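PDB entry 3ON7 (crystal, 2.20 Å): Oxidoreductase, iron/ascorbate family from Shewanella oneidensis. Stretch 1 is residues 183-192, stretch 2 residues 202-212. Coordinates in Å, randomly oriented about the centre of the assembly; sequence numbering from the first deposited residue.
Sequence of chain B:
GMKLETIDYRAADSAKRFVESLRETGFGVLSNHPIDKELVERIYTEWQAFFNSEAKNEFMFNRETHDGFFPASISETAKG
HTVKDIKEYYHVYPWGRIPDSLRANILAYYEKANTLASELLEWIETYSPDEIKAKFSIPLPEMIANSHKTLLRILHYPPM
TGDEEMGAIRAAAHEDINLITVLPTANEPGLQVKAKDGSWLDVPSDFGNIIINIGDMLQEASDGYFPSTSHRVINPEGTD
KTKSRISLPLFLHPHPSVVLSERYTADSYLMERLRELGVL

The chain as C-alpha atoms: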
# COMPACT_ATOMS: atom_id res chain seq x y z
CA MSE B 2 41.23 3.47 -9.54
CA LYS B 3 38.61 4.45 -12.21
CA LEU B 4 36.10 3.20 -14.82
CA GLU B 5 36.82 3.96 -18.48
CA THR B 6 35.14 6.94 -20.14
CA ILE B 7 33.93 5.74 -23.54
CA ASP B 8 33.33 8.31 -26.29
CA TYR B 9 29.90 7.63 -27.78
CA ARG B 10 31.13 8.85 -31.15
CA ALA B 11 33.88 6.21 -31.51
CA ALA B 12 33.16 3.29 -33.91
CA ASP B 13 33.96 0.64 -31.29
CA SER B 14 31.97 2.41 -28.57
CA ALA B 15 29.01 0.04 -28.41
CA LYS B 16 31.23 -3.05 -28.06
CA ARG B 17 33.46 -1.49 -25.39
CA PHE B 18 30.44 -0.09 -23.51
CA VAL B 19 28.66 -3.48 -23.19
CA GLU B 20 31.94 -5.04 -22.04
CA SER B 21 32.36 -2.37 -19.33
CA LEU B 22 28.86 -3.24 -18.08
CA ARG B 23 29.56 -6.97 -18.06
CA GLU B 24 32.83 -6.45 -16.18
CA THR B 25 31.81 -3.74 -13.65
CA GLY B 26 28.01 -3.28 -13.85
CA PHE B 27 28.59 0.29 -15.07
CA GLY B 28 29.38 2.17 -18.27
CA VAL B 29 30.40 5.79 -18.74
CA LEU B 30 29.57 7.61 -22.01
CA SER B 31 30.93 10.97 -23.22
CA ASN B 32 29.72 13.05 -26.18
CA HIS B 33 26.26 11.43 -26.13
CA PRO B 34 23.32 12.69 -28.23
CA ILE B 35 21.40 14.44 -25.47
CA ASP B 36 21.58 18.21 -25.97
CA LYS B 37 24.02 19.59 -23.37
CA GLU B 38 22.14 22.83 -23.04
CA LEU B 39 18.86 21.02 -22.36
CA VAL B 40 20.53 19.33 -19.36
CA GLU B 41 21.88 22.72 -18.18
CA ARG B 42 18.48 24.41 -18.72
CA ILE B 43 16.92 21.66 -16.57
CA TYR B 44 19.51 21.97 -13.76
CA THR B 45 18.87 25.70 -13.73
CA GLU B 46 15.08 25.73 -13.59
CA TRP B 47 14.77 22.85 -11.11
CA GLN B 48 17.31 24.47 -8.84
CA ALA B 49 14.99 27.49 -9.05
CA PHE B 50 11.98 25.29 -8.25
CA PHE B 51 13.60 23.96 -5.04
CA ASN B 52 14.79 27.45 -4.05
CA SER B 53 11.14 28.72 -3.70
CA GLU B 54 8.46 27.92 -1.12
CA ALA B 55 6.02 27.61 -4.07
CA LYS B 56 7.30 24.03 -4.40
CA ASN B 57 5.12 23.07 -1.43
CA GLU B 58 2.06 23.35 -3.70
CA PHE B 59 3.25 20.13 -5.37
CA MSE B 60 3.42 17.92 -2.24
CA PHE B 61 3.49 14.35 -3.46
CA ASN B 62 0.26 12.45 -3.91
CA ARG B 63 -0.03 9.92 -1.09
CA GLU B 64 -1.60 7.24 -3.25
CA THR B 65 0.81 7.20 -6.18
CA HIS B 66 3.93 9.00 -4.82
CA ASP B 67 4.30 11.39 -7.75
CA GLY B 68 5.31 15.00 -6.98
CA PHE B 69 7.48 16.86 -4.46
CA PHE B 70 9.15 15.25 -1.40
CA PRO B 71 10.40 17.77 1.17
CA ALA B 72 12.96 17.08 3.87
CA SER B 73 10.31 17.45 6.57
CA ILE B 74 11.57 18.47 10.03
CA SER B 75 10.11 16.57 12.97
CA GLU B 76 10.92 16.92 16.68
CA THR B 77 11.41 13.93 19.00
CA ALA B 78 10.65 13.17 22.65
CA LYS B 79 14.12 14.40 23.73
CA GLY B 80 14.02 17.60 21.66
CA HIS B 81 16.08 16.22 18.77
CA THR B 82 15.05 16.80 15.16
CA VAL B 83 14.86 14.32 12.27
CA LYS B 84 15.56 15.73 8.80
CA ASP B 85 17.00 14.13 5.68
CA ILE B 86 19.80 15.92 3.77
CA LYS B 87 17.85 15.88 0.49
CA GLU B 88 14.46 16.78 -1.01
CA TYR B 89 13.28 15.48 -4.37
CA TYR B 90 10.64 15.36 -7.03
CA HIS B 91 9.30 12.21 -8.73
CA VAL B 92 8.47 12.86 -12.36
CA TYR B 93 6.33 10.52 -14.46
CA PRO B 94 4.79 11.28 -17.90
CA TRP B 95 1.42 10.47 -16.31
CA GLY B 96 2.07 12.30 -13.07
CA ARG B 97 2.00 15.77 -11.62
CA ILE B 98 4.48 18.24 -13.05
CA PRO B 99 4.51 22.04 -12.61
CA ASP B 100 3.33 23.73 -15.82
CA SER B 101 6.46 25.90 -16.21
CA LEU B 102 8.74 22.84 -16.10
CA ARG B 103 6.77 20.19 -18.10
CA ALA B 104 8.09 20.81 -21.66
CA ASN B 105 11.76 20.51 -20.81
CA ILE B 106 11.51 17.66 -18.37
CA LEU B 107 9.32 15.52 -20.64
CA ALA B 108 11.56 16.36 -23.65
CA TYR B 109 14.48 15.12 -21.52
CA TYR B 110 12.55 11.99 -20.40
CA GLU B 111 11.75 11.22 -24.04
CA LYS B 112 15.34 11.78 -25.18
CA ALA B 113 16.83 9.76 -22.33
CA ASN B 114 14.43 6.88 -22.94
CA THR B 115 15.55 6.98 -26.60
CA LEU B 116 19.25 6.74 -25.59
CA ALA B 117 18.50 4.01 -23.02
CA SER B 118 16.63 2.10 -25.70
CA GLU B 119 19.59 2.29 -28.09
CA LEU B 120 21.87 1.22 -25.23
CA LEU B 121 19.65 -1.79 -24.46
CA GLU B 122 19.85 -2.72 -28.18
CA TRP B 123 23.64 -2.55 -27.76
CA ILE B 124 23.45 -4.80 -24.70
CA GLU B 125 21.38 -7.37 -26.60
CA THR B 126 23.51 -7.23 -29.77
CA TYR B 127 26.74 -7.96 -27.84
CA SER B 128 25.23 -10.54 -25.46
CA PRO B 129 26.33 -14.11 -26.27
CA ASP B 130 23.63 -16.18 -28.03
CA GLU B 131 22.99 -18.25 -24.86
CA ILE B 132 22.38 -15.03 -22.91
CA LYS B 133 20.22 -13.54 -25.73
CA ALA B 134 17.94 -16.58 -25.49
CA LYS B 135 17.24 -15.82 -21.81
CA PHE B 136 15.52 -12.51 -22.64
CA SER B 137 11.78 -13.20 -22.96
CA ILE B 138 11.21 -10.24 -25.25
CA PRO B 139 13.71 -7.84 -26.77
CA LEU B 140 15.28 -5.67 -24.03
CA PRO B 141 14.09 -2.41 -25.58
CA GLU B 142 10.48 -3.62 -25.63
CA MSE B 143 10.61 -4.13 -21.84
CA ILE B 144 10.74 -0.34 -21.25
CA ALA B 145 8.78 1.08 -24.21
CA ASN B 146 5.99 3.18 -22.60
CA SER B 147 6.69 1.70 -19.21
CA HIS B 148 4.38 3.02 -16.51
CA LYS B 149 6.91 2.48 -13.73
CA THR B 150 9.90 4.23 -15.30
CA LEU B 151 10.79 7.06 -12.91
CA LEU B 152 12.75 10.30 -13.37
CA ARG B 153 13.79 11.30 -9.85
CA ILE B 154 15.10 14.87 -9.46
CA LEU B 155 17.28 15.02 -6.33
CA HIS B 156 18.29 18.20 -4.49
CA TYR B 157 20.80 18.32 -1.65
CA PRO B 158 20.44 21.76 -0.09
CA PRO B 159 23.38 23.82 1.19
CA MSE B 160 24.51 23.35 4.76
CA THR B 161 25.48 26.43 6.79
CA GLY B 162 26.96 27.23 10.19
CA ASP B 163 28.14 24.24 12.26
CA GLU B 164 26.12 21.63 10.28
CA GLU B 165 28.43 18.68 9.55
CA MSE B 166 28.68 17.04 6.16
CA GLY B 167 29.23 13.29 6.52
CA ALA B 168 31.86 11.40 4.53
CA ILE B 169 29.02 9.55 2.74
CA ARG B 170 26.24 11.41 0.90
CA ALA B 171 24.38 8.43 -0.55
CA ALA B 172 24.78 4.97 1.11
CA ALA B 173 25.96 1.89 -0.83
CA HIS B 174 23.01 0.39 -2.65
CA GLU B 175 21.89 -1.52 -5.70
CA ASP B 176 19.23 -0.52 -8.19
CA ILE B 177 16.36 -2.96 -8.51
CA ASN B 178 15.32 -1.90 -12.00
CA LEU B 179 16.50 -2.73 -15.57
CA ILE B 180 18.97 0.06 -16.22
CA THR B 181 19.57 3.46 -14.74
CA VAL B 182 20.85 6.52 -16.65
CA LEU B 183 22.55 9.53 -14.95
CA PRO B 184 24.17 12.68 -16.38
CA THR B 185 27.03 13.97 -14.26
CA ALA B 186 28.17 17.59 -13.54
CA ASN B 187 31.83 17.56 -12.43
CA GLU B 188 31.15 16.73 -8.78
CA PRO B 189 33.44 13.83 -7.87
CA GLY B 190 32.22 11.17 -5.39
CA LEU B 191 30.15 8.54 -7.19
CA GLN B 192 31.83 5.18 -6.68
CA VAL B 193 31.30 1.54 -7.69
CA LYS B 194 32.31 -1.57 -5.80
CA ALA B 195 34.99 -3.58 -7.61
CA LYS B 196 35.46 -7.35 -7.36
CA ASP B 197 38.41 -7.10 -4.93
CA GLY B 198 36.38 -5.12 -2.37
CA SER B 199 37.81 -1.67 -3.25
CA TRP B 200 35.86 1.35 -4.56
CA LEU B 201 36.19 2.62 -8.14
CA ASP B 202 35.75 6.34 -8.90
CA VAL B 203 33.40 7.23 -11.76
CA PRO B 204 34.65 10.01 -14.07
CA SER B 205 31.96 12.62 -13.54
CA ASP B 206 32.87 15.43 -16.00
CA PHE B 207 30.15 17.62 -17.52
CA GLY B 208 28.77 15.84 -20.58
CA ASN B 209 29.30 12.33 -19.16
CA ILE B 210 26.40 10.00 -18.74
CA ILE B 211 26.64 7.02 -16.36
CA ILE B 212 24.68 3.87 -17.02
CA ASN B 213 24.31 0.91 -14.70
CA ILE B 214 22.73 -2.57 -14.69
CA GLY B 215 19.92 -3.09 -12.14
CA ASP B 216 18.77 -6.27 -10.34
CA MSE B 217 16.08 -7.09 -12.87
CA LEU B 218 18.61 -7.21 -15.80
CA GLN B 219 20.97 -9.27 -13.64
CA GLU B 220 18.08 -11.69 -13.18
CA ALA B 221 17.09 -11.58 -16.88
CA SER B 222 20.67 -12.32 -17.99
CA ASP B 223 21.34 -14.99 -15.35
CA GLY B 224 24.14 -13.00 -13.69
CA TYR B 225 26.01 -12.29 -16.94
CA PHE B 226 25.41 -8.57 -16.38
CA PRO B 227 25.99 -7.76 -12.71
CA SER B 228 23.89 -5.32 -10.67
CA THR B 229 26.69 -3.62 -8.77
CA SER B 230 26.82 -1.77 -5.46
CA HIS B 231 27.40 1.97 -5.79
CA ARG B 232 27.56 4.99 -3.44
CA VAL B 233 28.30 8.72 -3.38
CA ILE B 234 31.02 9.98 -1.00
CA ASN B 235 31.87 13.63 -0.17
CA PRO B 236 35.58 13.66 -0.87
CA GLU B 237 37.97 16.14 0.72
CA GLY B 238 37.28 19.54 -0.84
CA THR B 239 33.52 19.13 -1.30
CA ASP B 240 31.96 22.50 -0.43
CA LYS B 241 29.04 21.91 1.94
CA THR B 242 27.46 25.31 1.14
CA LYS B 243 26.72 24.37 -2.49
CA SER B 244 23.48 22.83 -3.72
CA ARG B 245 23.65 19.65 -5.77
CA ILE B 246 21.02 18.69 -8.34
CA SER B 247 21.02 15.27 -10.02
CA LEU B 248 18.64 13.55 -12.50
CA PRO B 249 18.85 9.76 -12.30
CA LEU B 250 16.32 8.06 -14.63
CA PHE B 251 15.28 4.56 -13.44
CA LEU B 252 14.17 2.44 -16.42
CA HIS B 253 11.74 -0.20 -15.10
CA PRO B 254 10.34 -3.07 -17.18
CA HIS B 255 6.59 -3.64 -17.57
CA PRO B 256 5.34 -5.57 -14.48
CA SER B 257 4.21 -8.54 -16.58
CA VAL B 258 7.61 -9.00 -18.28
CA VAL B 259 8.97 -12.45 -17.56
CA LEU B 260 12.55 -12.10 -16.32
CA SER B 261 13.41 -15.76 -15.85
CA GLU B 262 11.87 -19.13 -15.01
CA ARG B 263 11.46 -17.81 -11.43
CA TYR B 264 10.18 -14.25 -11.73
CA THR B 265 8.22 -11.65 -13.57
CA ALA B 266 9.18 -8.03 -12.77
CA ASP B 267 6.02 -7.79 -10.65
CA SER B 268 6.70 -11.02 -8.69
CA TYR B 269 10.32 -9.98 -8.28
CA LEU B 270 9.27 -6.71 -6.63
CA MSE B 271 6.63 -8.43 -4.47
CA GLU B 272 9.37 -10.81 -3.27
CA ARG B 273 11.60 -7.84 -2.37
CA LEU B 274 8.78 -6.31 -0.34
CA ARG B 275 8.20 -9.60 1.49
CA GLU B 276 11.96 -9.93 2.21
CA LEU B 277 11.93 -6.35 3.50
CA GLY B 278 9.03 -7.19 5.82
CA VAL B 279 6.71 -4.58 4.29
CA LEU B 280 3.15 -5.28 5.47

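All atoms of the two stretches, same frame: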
# COMPACT_ATOMS: atom_id res chain seq x y z
N LEU B 183 22.28 8.31 -15.75
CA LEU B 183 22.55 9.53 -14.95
C LEU B 183 23.61 10.47 -15.55
O LEU B 183 24.79 10.13 -15.56
CB LEU B 183 22.97 9.13 -13.53
CG LEU B 183 23.50 10.23 -12.60
CD1 LEU B 183 22.39 11.11 -12.09
CD2 LEU B 183 24.24 9.62 -11.42
N PRO B 184 23.20 11.68 -16.00
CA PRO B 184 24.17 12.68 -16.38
C PRO B 184 24.94 13.15 -15.16
O PRO B 184 24.37 13.25 -14.07
CB PRO B 184 23.32 13.84 -16.90
CG PRO B 184 21.95 13.34 -16.98
CD PRO B 184 21.84 12.23 -16.03
N THR B 185 26.22 13.44 -15.34
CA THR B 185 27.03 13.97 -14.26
C THR B 185 27.35 15.46 -14.50
O THR B 185 27.11 15.96 -15.60
CB THR B 185 28.30 13.20 -14.13
OG1 THR B 185 29.03 13.32 -15.35
CG2 THR B 185 28.01 11.75 -13.85
N ALA B 186 27.89 16.13 -13.47
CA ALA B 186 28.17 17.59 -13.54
C ALA B 186 29.42 18.01 -12.77
O ALA B 186 29.40 19.00 -12.02
CB ALA B 186 26.95 18.39 -13.05
N ASN B 187 30.50 17.26 -12.97
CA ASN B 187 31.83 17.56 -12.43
C ASN B 187 31.91 17.66 -10.91
O ASN B 187 32.67 18.44 -10.36
CB ASN B 187 32.38 18.82 -13.11
CG ASN B 187 33.91 18.89 -13.08
OD1 ASN B 187 34.59 17.89 -13.28
ND2 ASN B 187 34.44 20.08 -12.84
N GLU B 188 31.12 16.84 -10.23
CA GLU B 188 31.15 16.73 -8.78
C GLU B 188 31.64 15.33 -8.44
O GLU B 188 30.87 14.37 -8.49
CB GLU B 188 29.74 16.95 -8.21
CG GLU B 188 29.13 18.33 -8.52
CD GLU B 188 27.64 18.28 -8.89
OE1 GLU B 188 27.14 17.22 -9.35
OE2 GLU B 188 26.98 19.34 -8.75
N PRO B 189 32.94 15.19 -8.12
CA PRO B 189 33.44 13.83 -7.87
C PRO B 189 32.85 13.19 -6.60
O PRO B 189 32.54 13.90 -5.65
CB PRO B 189 34.97 14.00 -7.79
CG PRO B 189 35.22 15.48 -7.66
CD PRO B 189 34.00 16.22 -8.12
N GLY B 190 32.71 11.87 -6.58
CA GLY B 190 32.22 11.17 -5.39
C GLY B 190 31.46 9.88 -5.63
O GLY B 190 31.43 9.01 -4.76
N LEU B 191 30.84 9.76 -6.81
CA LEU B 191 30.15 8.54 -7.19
C LEU B 191 31.18 7.44 -7.35
O LEU B 191 32.20 7.63 -8.04
CB LEU B 191 29.35 8.73 -8.49
CG LEU B 191 28.60 7.52 -9.06
CD1 LEU B 191 27.31 7.18 -8.29
CD2 LEU B 191 28.28 7.75 -10.55
N GLN B 192 30.94 6.33 -6.66
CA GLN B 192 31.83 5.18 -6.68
C GLN B 192 31.08 3.85 -6.86
O GLN B 192 29.90 3.73 -6.53
CB GLN B 192 32.61 5.11 -5.39
CG GLN B 192 33.48 6.29 -5.14
CD GLN B 192 34.32 6.09 -3.91
OE1 GLN B 192 33.83 5.58 -2.89
NE2 GLN B 192 35.59 6.50 -3.98
N ASP B 202 36.27 5.01 -8.60
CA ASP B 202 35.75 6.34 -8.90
C ASP B 202 35.19 6.40 -10.33
O ASP B 202 35.76 5.83 -11.26
CB ASP B 202 36.83 7.40 -8.72
CG ASP B 202 37.24 7.59 -7.25
OD1 ASP B 202 36.36 7.85 -6.39
OD2 ASP B 202 38.45 7.50 -6.96
N VAL B 203 34.05 7.07 -10.47
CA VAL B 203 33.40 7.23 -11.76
C VAL B 203 33.75 8.62 -12.27
O VAL B 203 33.51 9.60 -11.58
CB VAL B 203 31.88 7.10 -11.64
CG1 VAL B 203 31.25 7.13 -13.02
CG2 VAL B 203 31.50 5.82 -10.90
N PRO B 204 34.36 8.70 -13.47
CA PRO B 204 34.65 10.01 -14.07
C PRO B 204 33.36 10.77 -14.28
O PRO B 204 32.48 10.29 -14.98
CB PRO B 204 35.31 9.67 -15.40
CG PRO B 204 35.79 8.25 -15.25
CD PRO B 204 34.93 7.58 -14.25
N SER B 205 33.24 11.93 -13.64
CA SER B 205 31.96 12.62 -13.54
C SER B 205 31.98 14.01 -14.19
O SER B 205 31.25 14.89 -13.78
CB SER B 205 31.58 12.73 -12.06
OG SER B 205 31.46 11.44 -11.48
N ASP B 206 32.80 14.17 -15.24
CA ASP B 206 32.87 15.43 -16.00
C ASP B 206 31.52 15.83 -16.59
O ASP B 206 30.67 14.98 -16.84
CB ASP B 206 33.87 15.30 -17.15
CG ASP B 206 35.26 14.89 -16.68
OD1 ASP B 206 35.51 13.67 -16.49
OD2 ASP B 206 36.09 15.81 -16.49
N PHE B 207 31.32 17.13 -16.80
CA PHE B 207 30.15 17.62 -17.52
C PHE B 207 30.12 16.88 -18.84
O PHE B 207 31.15 16.62 -19.41
CB PHE B 207 30.26 19.12 -17.82
CG PHE B 207 30.11 20.01 -16.63
CD1 PHE B 207 28.85 20.30 -16.12
CD2 PHE B 207 31.23 20.58 -16.03
CE1 PHE B 207 28.70 21.14 -15.01
CE2 PHE B 207 31.10 21.42 -14.92
CZ PHE B 207 29.83 21.70 -14.41
N GLY B 208 28.92 16.56 -19.32
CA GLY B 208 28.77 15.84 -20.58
C GLY B 208 28.92 14.32 -20.49
O GLY B 208 28.72 13.62 -21.49
N ASN B 209 29.31 13.79 -19.33
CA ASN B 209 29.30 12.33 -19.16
C ASN B 209 27.92 11.85 -18.78
O ASN B 209 27.15 12.58 -18.15
CB ASN B 209 30.34 11.82 -18.14
CG ASN B 209 31.74 11.80 -18.71
OD1 ASN B 209 31.95 12.20 -19.85
ND2 ASN B 209 32.70 11.31 -17.92
N ILE B 210 27.63 10.62 -19.17
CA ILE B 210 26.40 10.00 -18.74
C ILE B 210 26.76 8.60 -18.26
O ILE B 210 27.50 7.87 -18.92
CB ILE B 210 25.37 10.07 -19.88
CG1 ILE B 210 23.95 10.03 -19.34
CG2 ILE B 210 25.59 8.98 -20.89
CD1 ILE B 210 22.95 10.53 -20.34
N ILE B 211 26.27 8.26 -17.06
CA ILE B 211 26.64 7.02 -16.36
C ILE B 211 25.47 6.08 -16.44
O ILE B 211 24.34 6.48 -16.17
CB ILE B 211 26.98 7.28 -14.86
CG1 ILE B 211 27.80 8.55 -14.72
CG2 ILE B 211 27.72 6.06 -14.21
CD1 ILE B 211 28.95 8.67 -15.69
N ILE B 212 25.73 4.85 -16.84
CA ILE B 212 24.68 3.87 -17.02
C ILE B 212 25.03 2.62 -16.23
O ILE B 212 26.16 2.13 -16.32
CB ILE B 212 24.51 3.51 -18.49
CG1 ILE B 212 24.08 4.76 -19.29
CG2 ILE B 212 23.46 2.40 -18.68
CD1 ILE B 212 25.20 5.38 -20.05
O HOH W 1 30.36 11.79 -9.12
O HOH W 2 34.00 10.08 -8.55

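Two antiparallel strand pairings lie at opposite ends of this contact, and between them the two stretches part around loops, where two waters, Thr-185 and a direct Asn-187 N to Ser-205 O hydrogen bond (2.6 Å) make the links. Water 1 donates to Glu-188 O (2.7 Å) and to Ser-205 OG (2.6 Å) and accepts from Leu-191 N (3.1 Å); buried Ser-205 is small, and its OG in turn donates to Val-203 O (2.8 Å). Water 2 joins Gly-190 N to Val-203 O. The principle is general: where strands diverge, solvent and small polar side chains satisfy the backbone.

At one end, Leu-183 and Ile-211 exchange paired hydrogen bonds, N to O, both 2.8 Å. Thr-185 N continues the ladder to Asn-209 O (3.1 Å). Thr-185 then works twice: in the p rotamer its OG1 donates to Asp-206 O (2.8 Å), inside a type II turn whose Gly-208 has a backbone suited to glycine, while its CG2 comes unusually close to Ile-211 CG1 (3.3 Å). Ala-186 O lies over one face of the Phe-207 ring, 3.6 Å from CZ.

At the other end, Val-203 N binds Leu-191 O (3.1 Å), and Gln-192 NE2 meets Asp-202 OD1 (2.9 Å). Leu-191 CD2 makes apolar contact with buried Val-203 CG2 (3.8 Å) and Ile-211 CG2 (4.1 Å). The contact buries 808 Å², both sides summed.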